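Local coordinates for MutT/nudix family protein (PDB 2FML) that is of unknown function but probably pairs a Nudix domain, which may bind or hydrolyse a nucleotide-like ligand, with a winged helix suited to DNA binding, at residues 41-46 / 123-128; 60-65 / 143-148. All coordinates share one frame; numbering follows the deposited sequence.

Contact 1: 41-46 / 123-128; sequences TVDMVL and VVTVSY
The Y128 ring meets V42 and the backbone of D43 across two parallel strands. D43 O sits at the ring edge, near its plane. V42 CG1 comes in obliquely, 4.3 Å from Y128 CE2. Outside the pair, E86 of helix 85-97 touches the Y128 side chain, and Y128 OH and T85 OG1 share a hydrogen bond. M44, a selenomethionine, lies on the same sheet face as V42 and Y128. Its SE is 4.0 Å from Y128 CB. The chain bends so that CE comes over the Y128 carbonyl.

The carboxylate of D43 is the flat group on the opposite face. Its OD2 accepts a 2.7 Å hydrogen bond from T125 OG1, on the anti side and 24° out of the carboxylate plane. T125 OG1 stands anti to its backbone N (chi1 -154°), which carries it toward D43. T41 OG1 lies 2.8 Å from the same T125 oxygen. T41 CG2 packs on V123 CG1 at 3.7 Å.

Backbone bonds run the length of the pair. T41 N to V124 O (2.7 Å) and V45 N to Y128 O (2.7 Å) are the outer ones. V126 N to T41 O, D43 N to V126 O and Y128 N to D43 O lie between them.

This is the buried parallel strand pair of the Nudix sheet, set between two helices. V42, M44 and Y128 lie on helix 85-97; D43, V45 and S127 meet helix 186-200. D43 OD2 also bonds a glycerol, probably from the crystallisation liquor. The T125 hydroxyl would help to offset the charge of D43 in this buried setting.

Contact 2: 60-65 / 143-148; sequences LIQRKG and AKEVHW
I61 and V146 face each other on one side of an antiparallel strand pair, and their side chains cross at a slant. I61 CG2 meets V146 CG2 at 3.7 Å. I61 CG2 stands anti to the carbonyl carbon, beside the backbone N, and I61 CB is also 4.1 Å from A143 CB.

Q62 lies on the other face, between K144 and E145. Its chain is extended, with CG anti to the backbone N (chi1 -179°). It runs alongside both neighbours and points the same way. The Q62 amide plane is turned 41° from the E145 carboxylate. Further on, K64 crosses K144, with K64 CB 3.6 Å from K144 CG. This is contact between the aliphatic parts of two lysines.

At one end L60 and H147 form a hydrogen-bonded pair, with L60 N 3.0 Å from H147 O. E145 OE1 lies in the plane of the H147 ring, at its edge. The ring itself stacks on H162. Toward the other end K144 N reaches Q62 O at 2.7 Å, and Q62 N bonds E145 O.

W72 of strand 72-78 touches Q62 and E145, and its ring meets that of H147. The chain turns a corner at K144, yet R63 and A143 still pair beyond it. The arrangement is an antiparallel strand pair within the mixed sheet of the Nudix fold. It carries the sheet from strand 55-63 on to strand 143-154 and its hairpin with strand 157-162.

From the N terminus the chain enters strand 39-50, the first half of contact 1. It turns back into strand 55-63, its antiparallel neighbour and the first half of contact 2. Strand 72-78, helix 85-97 and strand 106-112 follow. Strand 123-131 then returns to close contact 1, and strand 143-154 closes contact 2. Each closure spans nearly 80 residues. The segments alternate, so the two contacts cross and do not nest. Their centres are about 16 Å apart in the same mixed sheet. They touch where L46 O approaches W148 CZ3 at 3.4 Å. Together they tie both N-terminal strands of the Nudix domain to its later ones.

Contact 1: 41-46 / 123-128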
ATOM      1  N   THR A  41      -8.415 -11.400  -1.097  1.00 51.48           N
ATOM      2  CA  THR A  41      -8.186 -11.581  -2.508  1.00 52.15           C
ATOM      3  C   THR A  41      -7.087 -10.632  -2.956  1.00 53.17           C
ATOM      4  O   THR A  41      -6.560  -9.821  -2.150  1.00 51.17           O
ATOM      5  CB  THR A  41      -9.468 -11.299  -3.374  1.00 54.51           C
ATOM      6  OG1 THR A  41      -9.921  -9.984  -3.119  1.00 54.77           O
ATOM      7  CG2 THR A  41     -10.609 -12.239  -3.096  1.00 50.29           C
ATOM      8  N   VAL A  42      -6.674 -10.841  -4.219  1.00 53.44           N
ATOM      9  CA  VAL A  42      -5.662 -10.057  -4.905  1.00 54.32           C
ATOM     10  C   VAL A  42      -6.285  -9.721  -6.256  1.00 55.63           C
ATOM     11  O   VAL A  42      -7.036 -10.513  -6.798  1.00 55.98           O
ATOM     12  CB  VAL A  42      -4.285 -10.848  -5.121  1.00 53.42           C
ATOM     13  CG1 VAL A  42      -3.533 -10.958  -3.847  1.00 48.61           C
ATOM     14  CG2 VAL A  42      -4.516 -12.250  -5.732  1.00 54.60           C
ATOM     15  N   ASP A  43      -5.934  -8.574  -6.805  1.00 56.23           N
ATOM     16  CA  ASP A  43      -6.344  -8.201  -8.133  1.00 57.23           C
ATOM     17  C   ASP A  43      -5.125  -7.548  -8.779  1.00 58.07           C
ATOM     18  O   ASP A  43      -4.274  -6.895  -8.091  1.00 58.06           O
ATOM     19  CB  ASP A  43      -7.501  -7.172  -8.065  1.00 57.83           C
ATOM     20  CG  ASP A  43      -8.856  -7.843  -7.827  1.00 60.80           C
ATOM     21  OD1 ASP A  43      -9.392  -8.449  -8.791  1.00 64.37           O
ATOM     22  OD2 ASP A  43      -9.368  -7.805  -6.669  1.00 60.14           O
HETATM   23  N   MSE A  44      -5.051  -7.668 -10.100  1.00 57.98           N
HETATM   24  CA  MSE A  44      -3.850  -7.277 -10.811  1.00 59.06           C
HETATM   25  C   MSE A  44      -4.165  -6.315 -11.921  1.00 58.16           C
HETATM   26  O   MSE A  44      -5.033  -6.601 -12.748  1.00 57.96           O
HETATM   27  CB  MSE A  44      -3.167  -8.528 -11.334  1.00 59.63           C
HETATM   28  CG  MSE A  44      -2.074  -8.308 -12.308  1.00 65.00           C
HETATM   29 SE   MSE A  44      -0.395  -7.608 -11.473  1.00 77.34          SE
HETATM   30  CE  MSE A  44      -0.532  -6.038 -12.187  1.00 77.65           C
ATOM     31  N   VAL A  45      -3.469  -5.158 -11.918  1.00 57.55           N
ATOM     32  CA  VAL A  45      -3.600  -4.184 -13.025  1.00 56.50           C
ATOM     33  C   VAL A  45      -2.383  -4.314 -13.918  1.00 56.85           C
ATOM     34  O   VAL A  45      -1.297  -3.943 -13.521  1.00 57.80           O
ATOM     35  CB  VAL A  45      -3.786  -2.728 -12.573  1.00 55.32           C
ATOM     36  CG1 VAL A  45      -3.909  -1.816 -13.822  1.00 57.65           C
ATOM     37  CG2 VAL A  45      -5.037  -2.554 -11.620  1.00 54.44           C
ATOM     38  N   LEU A  46      -2.578  -4.912 -15.096  1.00 57.50           N
ATOM     39  CA  LEU A  46      -1.530  -5.118 -16.089  1.00 57.29           C
ATOM     40  C   LEU A  46      -1.655  -4.086 -17.183  1.00 56.00           C
ATOM     41  O   LEU A  46      -2.671  -4.005 -17.843  1.00 54.17           O
ATOM     42  CB  LEU A  46      -1.608  -6.531 -16.714  1.00 58.02           C
ATOM     43  CG  LEU A  46      -1.407  -7.727 -15.795  1.00 60.43           C
ATOM     44  CD1 LEU A  46      -1.524  -8.977 -16.649  1.00 62.98           C
ATOM     45  CD2 LEU A  46      -0.016  -7.667 -15.209  1.00 62.07           C
ATOM     46  N   VAL A 123     -14.887  -9.165   2.142  1.00 52.40           N
ATOM     47  CA  VAL A 123     -13.812  -9.536   1.202  1.00 52.23           C
ATOM     48  C   VAL A 123     -12.883  -8.352   1.036  1.00 53.17           C
ATOM     49  O   VAL A 123     -13.315  -7.237   0.709  1.00 53.40           O
ATOM     50  CB  VAL A 123     -14.322 -10.048  -0.187  1.00 51.65           C
ATOM     51  CG1 VAL A 123     -13.144 -10.559  -1.065  1.00 48.13           C
ATOM     52  CG2 VAL A 123     -15.385 -11.171  -0.023  1.00 46.63           C
ATOM     53  N   VAL A 124     -11.588  -8.589   1.307  1.00 53.96           N
ATOM     54  CA  VAL A 124     -10.572  -7.513   1.208  1.00 52.83           C
ATOM     55  C   VAL A 124      -9.580  -7.907   0.102  1.00 54.11           C
ATOM     56  O   VAL A 124      -9.143  -9.044   0.002  1.00 51.84           O
ATOM     57  CB  VAL A 124      -9.842  -7.258   2.601  1.00 52.63           C
ATOM     58  CG1 VAL A 124      -8.677  -6.138   2.529  1.00 54.16           C
ATOM     59  CG2 VAL A 124     -10.876  -6.837   3.617  1.00 50.58           C
ATOM     60  N   THR A 125      -9.231  -6.927  -0.721  1.00 54.20           N
ATOM     61  CA  THR A 125      -8.350  -7.180  -1.795  1.00 53.69           C
ATOM     62  C   THR A 125      -7.029  -6.370  -1.707  1.00 52.54           C
ATOM     63  O   THR A 125      -7.009  -5.242  -1.326  1.00 52.92           O
ATOM     64  CB  THR A 125      -9.121  -7.029  -3.105  1.00 55.19           C
ATOM     65  OG1 THR A 125      -8.507  -7.832  -4.112  1.00 59.81           O
ATOM     66  CG2 THR A 125      -9.177  -5.544  -3.600  1.00 56.36           C
ATOM     67  N   VAL A 126      -5.919  -6.994  -2.029  1.00 50.86           N
ATOM     68  CA  VAL A 126      -4.692  -6.310  -2.143  1.00 51.17           C
ATOM     69  C   VAL A 126      -4.472  -6.227  -3.649  1.00 51.45           C
ATOM     70  O   VAL A 126      -4.342  -7.220  -4.335  1.00 52.83           O
ATOM     71  CB  VAL A 126      -3.565  -7.037  -1.434  1.00 51.28           C
ATOM     72  CG1 VAL A 126      -2.288  -6.308  -1.598  1.00 48.64           C
ATOM     73  CG2 VAL A 126      -3.899  -7.231  -0.010  1.00 51.08           C
ATOM     74  N   SER A 127      -4.540  -5.038  -4.176  1.00 52.41           N
ATOM     75  CA  SER A 127      -4.277  -4.887  -5.593  1.00 53.85           C
ATOM     76  C   SER A 127      -2.768  -4.622  -5.900  1.00 53.12           C
ATOM     77  O   SER A 127      -2.042  -4.078  -5.097  1.00 51.83           O
ATOM     78  CB  SER A 127      -5.181  -3.802  -6.204  1.00 52.59           C
ATOM     79  OG  SER A 127      -4.812  -2.509  -5.739  1.00 56.68           O
ATOM     80  N   TYR A 128      -2.376  -5.037  -7.092  1.00 54.05           N
ATOM     81  CA  TYR A 128      -1.049  -4.883  -7.643  1.00 54.02           C
ATOM     82  C   TYR A 128      -1.085  -4.240  -9.033  1.00 54.05           C
ATOM     83  O   TYR A 128      -2.078  -4.320  -9.723  1.00 53.66           O
ATOM     84  CB  TYR A 128      -0.343  -6.251  -7.716  1.00 51.06           C
ATOM     85  CG  TYR A 128       0.075  -6.760  -6.371  1.00 50.96           C
ATOM     86  CD1 TYR A 128       1.402  -6.682  -5.972  1.00 47.10           C
ATOM     87  CD2 TYR A 128      -0.874  -7.404  -5.507  1.00 51.24           C
ATOM     88  CE1 TYR A 128       1.809  -7.218  -4.737  1.00 52.14           C
ATOM     89  CE2 TYR A 128      -0.501  -7.936  -4.305  1.00 47.33           C
ATOM     90  CZ  TYR A 128       0.821  -7.798  -3.900  1.00 50.19           C
ATOM     91  OH  TYR A 128       1.165  -8.264  -2.687  1.00 51.93           O
TER

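Contact 2: 60-65 / 143-148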
ATOM      1  N   LEU A  60      -8.250  -6.960 -19.142  1.00 51.76           N
ATOM      2  CA  LEU A  60      -9.540  -7.194 -18.429  1.00 53.16           C
ATOM      3  C   LEU A  60      -9.996  -8.596 -18.779  1.00 53.64           C
ATOM      4  O   LEU A  60      -9.649  -9.105 -19.824  1.00 53.15           O
ATOM      5  CB  LEU A  60     -10.644  -6.215 -18.848  1.00 51.11           C
ATOM      6  CG  LEU A  60     -10.448  -4.734 -18.563  1.00 50.76           C
ATOM      7  CD1 LEU A  60     -11.685  -3.918 -18.951  1.00 53.82           C
ATOM      8  CD2 LEU A  60     -10.105  -4.507 -17.044  1.00 50.32           C
ATOM      9  N   ILE A  61     -10.782  -9.210 -17.905  1.00 54.40           N
ATOM     10  CA  ILE A  61     -11.372 -10.500 -18.206  1.00 55.28           C
ATOM     11  C   ILE A  61     -12.855 -10.303 -18.089  1.00 55.31           C
ATOM     12  O   ILE A  61     -13.303  -9.447 -17.324  1.00 55.16           O
ATOM     13  CB  ILE A  61     -10.976 -11.607 -17.186  1.00 54.93           C
ATOM     14  CG1 ILE A  61     -11.403 -11.176 -15.759  1.00 56.69           C
ATOM     15  CG2 ILE A  61      -9.511 -11.915 -17.264  1.00 55.87           C
ATOM     16  CD1 ILE A  61     -11.768 -12.318 -14.804  1.00 58.48           C
ATOM     17  N   GLN A  62     -13.618 -11.114 -18.840  1.00 55.97           N
ATOM     18  CA  GLN A  62     -15.062 -11.217 -18.668  1.00 55.37           C
ATOM     19  C   GLN A  62     -15.309 -12.392 -17.750  1.00 55.96           C
ATOM     20  O   GLN A  62     -14.982 -13.538 -18.075  1.00 55.85           O
ATOM     21  CB  GLN A  62     -15.822 -11.400 -19.984  1.00 55.32           C
ATOM     22  CG  GLN A  62     -17.309 -11.489 -19.755  1.00 54.46           C
ATOM     23  CD  GLN A  62     -18.132 -11.546 -21.019  1.00 56.16           C
ATOM     24  OE1 GLN A  62     -19.164 -10.847 -21.154  1.00 55.29           O
ATOM     25  NE2 GLN A  62     -17.718 -12.384 -21.936  1.00 53.86           N
ATOM     26  N   ARG A  63     -15.898 -12.086 -16.597  1.00 55.97           N
ATOM     27  CA  ARG A  63     -16.159 -13.102 -15.573  1.00 56.32           C
ATOM     28  C   ARG A  63     -17.195 -14.082 -16.052  1.00 56.84           C
ATOM     29  O   ARG A  63     -18.203 -13.707 -16.617  1.00 58.30           O
ATOM     30  CB  ARG A  63     -16.618 -12.425 -14.292  1.00 55.66           C
ATOM     31  CG  ARG A  63     -15.566 -11.374 -13.741  1.00 54.98           C
ATOM     32  CD  ARG A  63     -16.082 -10.773 -12.441  1.00 55.64           C
ATOM     33  NE  ARG A  63     -16.653 -11.784 -11.549  1.00 54.25           N
ATOM     34  CZ  ARG A  63     -15.965 -12.536 -10.688  1.00 53.40           C
ATOM     35  NH1 ARG A  63     -14.624 -12.414 -10.580  1.00 49.17           N
ATOM     36  NH2 ARG A  63     -16.631 -13.431  -9.948  1.00 55.88           N
ATOM     37  N   LYS A  64     -16.969 -15.354 -15.827  1.00 57.23           N
ATOM     38  CA  LYS A  64     -17.950 -16.275 -16.280  1.00 57.56           C
ATOM     39  C   LYS A  64     -18.934 -16.726 -15.187  1.00 56.97           C
ATOM     40  O   LYS A  64     -20.015 -17.196 -15.485  1.00 55.68           O
ATOM     41  CB  LYS A  64     -17.282 -17.423 -17.034  1.00 58.81           C
ATOM     42  CG  LYS A  64     -16.849 -18.629 -16.284  1.00 61.46           C
ATOM     43  CD  LYS A  64     -16.973 -19.853 -17.296  1.00 64.25           C
ATOM     44  CE  LYS A  64     -16.074 -19.706 -18.572  1.00 65.61           C
ATOM     45  NZ  LYS A  64     -15.485 -21.034 -19.060  1.00 66.29           N
ATOM     46  N   GLY A  65     -18.556 -16.505 -13.931  1.00 56.77           N
ATOM     47  CA  GLY A  65     -19.352 -16.882 -12.791  1.00 55.92           C
ATOM     48  C   GLY A  65     -19.663 -15.701 -11.908  1.00 55.82           C
ATOM     49  O   GLY A  65     -18.999 -14.623 -11.999  1.00 55.85           O
ATOM     50  N   ALA A 143     -12.675 -17.294 -16.829  1.00 63.13           N
ATOM     51  CA  ALA A 143     -12.649 -16.139 -17.663  1.00 62.63           C
ATOM     52  C   ALA A 143     -13.250 -16.542 -18.972  1.00 62.82           C
ATOM     53  O   ALA A 143     -12.755 -17.486 -19.614  1.00 63.81           O
ATOM     54  CB  ALA A 143     -11.222 -15.666 -17.840  1.00 62.42           C
ATOM     55  N   LYS A 144     -14.334 -15.863 -19.344  1.00 62.53           N
ATOM     56  CA  LYS A 144     -15.060 -16.122 -20.605  1.00 62.61           C
ATOM     57  C   LYS A 144     -14.300 -15.486 -21.762  1.00 61.63           C
ATOM     58  O   LYS A 144     -14.367 -15.922 -22.886  1.00 61.91           O
ATOM     59  CB  LYS A 144     -16.453 -15.485 -20.557  1.00 62.83           C
ATOM     60  CG  LYS A 144     -17.622 -16.418 -20.506  1.00 64.22           C
ATOM     61  CD  LYS A 144     -18.915 -15.618 -20.680  1.00 66.61           C
ATOM     62  CE  LYS A 144     -19.457 -15.652 -22.103  1.00 67.87           C
ATOM     63  NZ  LYS A 144     -20.926 -15.334 -22.101  1.00 67.63           N
ATOM     64  N   GLU A 145     -13.619 -14.399 -21.472  1.00 60.92           N
ATOM     65  CA  GLU A 145     -12.756 -13.736 -22.428  1.00 60.07           C
ATOM     66  C   GLU A 145     -11.690 -13.021 -21.635  1.00 58.80           C
ATOM     67  O   GLU A 145     -11.867 -12.723 -20.443  1.00 58.88           O
ATOM     68  CB  GLU A 145     -13.501 -12.669 -23.198  1.00 60.20           C
ATOM     69  CG  GLU A 145     -14.745 -13.112 -23.871  1.00 62.81           C
ATOM     70  CD  GLU A 145     -14.893 -12.392 -25.158  1.00 66.98           C
ATOM     71  OE1 GLU A 145     -15.481 -11.278 -25.138  1.00 68.63           O
ATOM     72  OE2 GLU A 145     -14.384 -12.928 -26.175  1.00 65.91           O
ATOM     73  N   VAL A 146     -10.589 -12.764 -22.311  1.00 57.02           N
ATOM     74  CA  VAL A 146      -9.454 -12.055 -21.744  1.00 56.60           C
ATOM     75  C   VAL A 146      -8.875 -11.216 -22.889  1.00 54.74           C
ATOM     76  O   VAL A 146      -8.607 -11.718 -23.967  1.00 52.28           O
ATOM     77  CB  VAL A 146      -8.379 -13.003 -21.032  1.00 56.36           C
ATOM     78  CG1 VAL A 146      -7.639 -13.874 -22.030  1.00 56.09           C
ATOM     79  CG2 VAL A 146      -7.394 -12.152 -20.243  1.00 57.49           C
ATOM     80  N   HIS A 147      -8.730  -9.922 -22.655  1.00 53.46           N
ATOM     81  CA  HIS A 147      -8.320  -9.036 -23.748  1.00 52.60           C
ATOM     82  C   HIS A 147      -7.512  -7.922 -23.179  1.00 52.79           C
ATOM     83  O   HIS A 147      -7.723  -7.488 -22.034  1.00 53.27           O
ATOM     84  CB  HIS A 147      -9.527  -8.409 -24.445  1.00 51.48           C
ATOM     85  CG  HIS A 147     -10.441  -9.380 -25.121  1.00 52.23           C
ATOM     86  ND1 HIS A 147     -11.780  -9.505 -24.786  1.00 53.61           N
ATOM     87  CD2 HIS A 147     -10.221 -10.256 -26.138  1.00 51.26           C
ATOM     88  CE1 HIS A 147     -12.339 -10.418 -25.572  1.00 52.53           C
ATOM     89  NE2 HIS A 147     -11.412 -10.901 -26.381  1.00 53.06           N
ATOM     90  N   TRP A 148      -6.636  -7.400 -24.021  1.00 53.44           N
ATOM     91  CA  TRP A 148      -5.973  -6.132 -23.791  1.00 52.74           C
ATOM     92  C   TRP A 148      -6.942  -5.059 -24.261  1.00 53.13           C
ATOM     93  O   TRP A 148      -7.191  -4.925 -25.452  1.00 54.09           O
ATOM     94  CB  TRP A 148      -4.676  -6.073 -24.639  1.00 51.79           C
ATOM     95  CG  TRP A 148      -3.534  -6.871 -24.063  1.00 51.08           C
ATOM     96  CD1 TRP A 148      -2.958  -8.033 -24.583  1.00 50.95           C
ATOM     97  CD2 TRP A 148      -2.799  -6.564 -22.868  1.00 52.20           C
ATOM     98  NE1 TRP A 148      -1.952  -8.459 -23.755  1.00 50.98           N
ATOM     99  CE2 TRP A 148      -1.818  -7.568 -22.712  1.00 49.97           C
ATOM    100  CE3 TRP A 148      -2.888  -5.537 -21.902  1.00 52.46           C
ATOM    101  CZ2 TRP A 148      -0.932  -7.575 -21.643  1.00 49.93           C
ATOM    102  CZ3 TRP A 148      -1.995  -5.535 -20.845  1.00 52.56           C
ATOM    103  CH2 TRP A 148      -0.999  -6.549 -20.749  1.00 51.80           C
TER